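PDB 3SZV: pyroglutatmate porin OpdO from Pseudomonas aeruginosa, which forms a beta-barrel channel in the bacterial outer membrane that probably lets small carboxylate solutes such as pyroglutamate pass. Local coordinates for residues E351-T356 / R375-R380. Sequence-based numbering, arbitrary orientation.
Sequences EWERNT and RNATVR
Trp-352 lays its indole over the aliphatic base of Arg-380: CB of Arg-380 is 3.9 Å from the centroid of the five-membered ring and 28° off its normal, a CH-pi contact. With CG of Trp-352 between the backbone N and the carbonyl carbon (chi1 62°), the ring leans over the neighbouring strand, and its CH2 comes 3.8 Å from Thr-378 CG2. On the same face, Arg-354 bends at chi3 (45°) and brings NH2 between Thr-378 OG1, at 2.6 Å, and Asn-376 OD1, at 2.7 Å. Both bonds are weak by angle; the amide and guanidinium planes are nearly parallel, with OD1 at the guanidinium edge. Asn-376 ND2 bonds Asn-390 OD1, and Asp-388 hydrogen-bonds Thr-378 OG1 through OD2 and salt-bridges Arg-380 NH2 through OD1. On the other face, Asn-355 ND2 gives Glu-353 OE2 a straight 2.9 Å bond in the Asn-355 amide plane, while Ala-377 CB sits 3.4 Å from that ND2; the Glu-353 carboxylate also accepts from Ile-302 N and Gly-303 N. Along the backbone, hydrogen-bonded pairs Trp-352/Arg-380, Arg-354/Thr-378 and Thr-356/Asn-376 alternate with non-hydrogen-bonded Glu-353/Val-379 and Asn-355/Ala-377, typical of antiparallel strands, here consecutive strands 346-361 and 371-381, a beta hairpin in the OprD-family porin barrel wall.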
# COMPACT_ATOMS: atom_id res chain seq x y z
N GLU A 351 -0.44 -23.97 -0.87
CA GLU A 351 -0.37 -23.14 -2.06
C GLU A 351 1.03 -22.59 -2.21
O GLU A 351 1.77 -22.46 -1.24
CB GLU A 351 -1.36 -21.97 -1.96
CG GLU A 351 -1.15 -21.07 -0.74
CD GLU A 351 -1.92 -19.77 -0.82
OE1 GLU A 351 -2.40 -19.43 -1.92
OE2 GLU A 351 -2.03 -19.08 0.22
N TRP A 352 1.39 -22.27 -3.44
CA TRP A 352 2.62 -21.51 -3.64
C TRP A 352 2.42 -20.47 -4.72
O TRP A 352 1.52 -20.60 -5.57
CB TRP A 352 3.82 -22.43 -3.95
CG TRP A 352 3.72 -23.25 -5.21
CD1 TRP A 352 3.33 -24.56 -5.30
CD2 TRP A 352 4.06 -22.85 -6.55
NE1 TRP A 352 3.39 -24.99 -6.60
CE2 TRP A 352 3.84 -23.96 -7.39
CE3 TRP A 352 4.53 -21.66 -7.11
CZ2 TRP A 352 4.07 -23.92 -8.76
CZ3 TRP A 352 4.76 -21.62 -8.48
CH2 TRP A 352 4.53 -22.74 -9.29
N GLU A 353 3.24 -19.43 -4.67
CA GLU A 353 3.19 -18.37 -5.67
C GLU A 353 4.60 -17.91 -6.00
O GLU A 353 5.42 -17.72 -5.10
CB GLU A 353 2.35 -17.19 -5.15
CG GLU A 353 2.32 -16.01 -6.13
CD GLU A 353 1.41 -14.87 -5.68
OE1 GLU A 353 0.53 -15.09 -4.81
OE2 GLU A 353 1.59 -13.74 -6.20
N ARG A 354 4.87 -17.78 -7.29
CA ARG A 354 6.12 -17.20 -7.75
C ARG A 354 5.82 -15.89 -8.46
O ARG A 354 4.85 -15.80 -9.21
CB ARG A 354 6.83 -18.14 -8.72
CG ARG A 354 8.12 -17.55 -9.25
CD ARG A 354 8.51 -18.10 -10.62
NE ARG A 354 7.40 -18.17 -11.59
CZ ARG A 354 6.80 -17.12 -12.15
NH1 ARG A 354 7.16 -15.87 -11.85
NH2 ARG A 354 5.82 -17.32 -13.03
N ASN A 355 6.65 -14.87 -8.23
CA ASN A 355 6.54 -13.60 -8.95
C ASN A 355 7.88 -13.25 -9.56
O ASN A 355 8.92 -13.49 -8.94
CB ASN A 355 6.22 -12.43 -8.02
CG ASN A 355 4.90 -12.54 -7.28
OD1 ASN A 355 4.67 -11.76 -6.36
ND2 ASN A 355 4.01 -13.45 -7.68
N THR A 356 7.86 -12.65 -10.75
CA THR A 356 9.08 -12.10 -11.34
C THR A 356 8.76 -10.75 -11.94
O THR A 356 7.81 -10.63 -12.71
CB THR A 356 9.64 -13.01 -12.43
OG1 THR A 356 9.93 -14.29 -11.87
CG2 THR A 356 10.92 -12.40 -13.03
N ARG A 375 5.33 -7.74 -14.81
CA ARG A 375 5.16 -8.50 -13.58
C ARG A 375 4.47 -9.82 -13.91
O ARG A 375 3.32 -9.83 -14.36
CB ARG A 375 4.33 -7.72 -12.56
CG ARG A 375 4.83 -6.30 -12.32
CD ARG A 375 4.06 -5.61 -11.19
NE ARG A 375 4.23 -6.31 -9.93
CZ ARG A 375 3.32 -6.39 -8.97
NH1 ARG A 375 2.14 -5.79 -9.10
NH2 ARG A 375 3.58 -7.08 -7.86
N ASN A 376 5.16 -10.92 -13.68
CA ASN A 376 4.63 -12.23 -14.01
C ASN A 376 4.44 -13.04 -12.73
O ASN A 376 5.33 -13.06 -11.88
CB ASN A 376 5.61 -12.92 -14.98
CG ASN A 376 5.32 -14.39 -15.17
OD1 ASN A 376 6.08 -15.24 -14.70
ND2 ASN A 376 4.23 -14.70 -15.87
N ALA A 377 3.28 -13.66 -12.58
CA ALA A 377 3.01 -14.45 -11.39
C ALA A 377 2.36 -15.78 -11.75
O ALA A 377 1.60 -15.88 -12.73
CB ALA A 377 2.11 -13.69 -10.44
N THR A 378 2.66 -16.78 -10.94
CA THR A 378 2.06 -18.11 -11.07
C THR A 378 1.61 -18.52 -9.68
O THR A 378 2.39 -18.43 -8.73
CB THR A 378 3.12 -19.12 -11.55
OG1 THR A 378 3.59 -18.73 -12.84
CG2 THR A 378 2.53 -20.54 -11.64
N VAL A 379 0.37 -18.99 -9.55
CA VAL A 379 -0.14 -19.48 -8.28
C VAL A 379 -0.65 -20.89 -8.48
O VAL A 379 -1.39 -21.14 -9.43
CB VAL A 379 -1.32 -18.62 -7.77
CG1 VAL A 379 -1.95 -19.25 -6.53
CG2 VAL A 379 -0.89 -17.17 -7.49
N ARG A 380 -0.26 -21.81 -7.59
CA ARG A 380 -0.81 -23.17 -7.57
C ARG A 380 -1.30 -23.47 -6.17
O ARG A 380 -0.61 -23.21 -5.19
CB ARG A 380 0.23 -24.21 -7.98
CG ARG A 380 0.78 -24.01 -9.39
CD ARG A 380 -0.30 -24.13 -10.44
NE ARG A 380 0.24 -23.97 -11.79
CZ ARG A 380 0.07 -22.91 -12.57
NH1 ARG A 380 -0.65 -21.86 -12.16
NH2 ARG A 380 0.61 -22.88 -13.78
O HOH W 1 9.05 -15.50 -14.30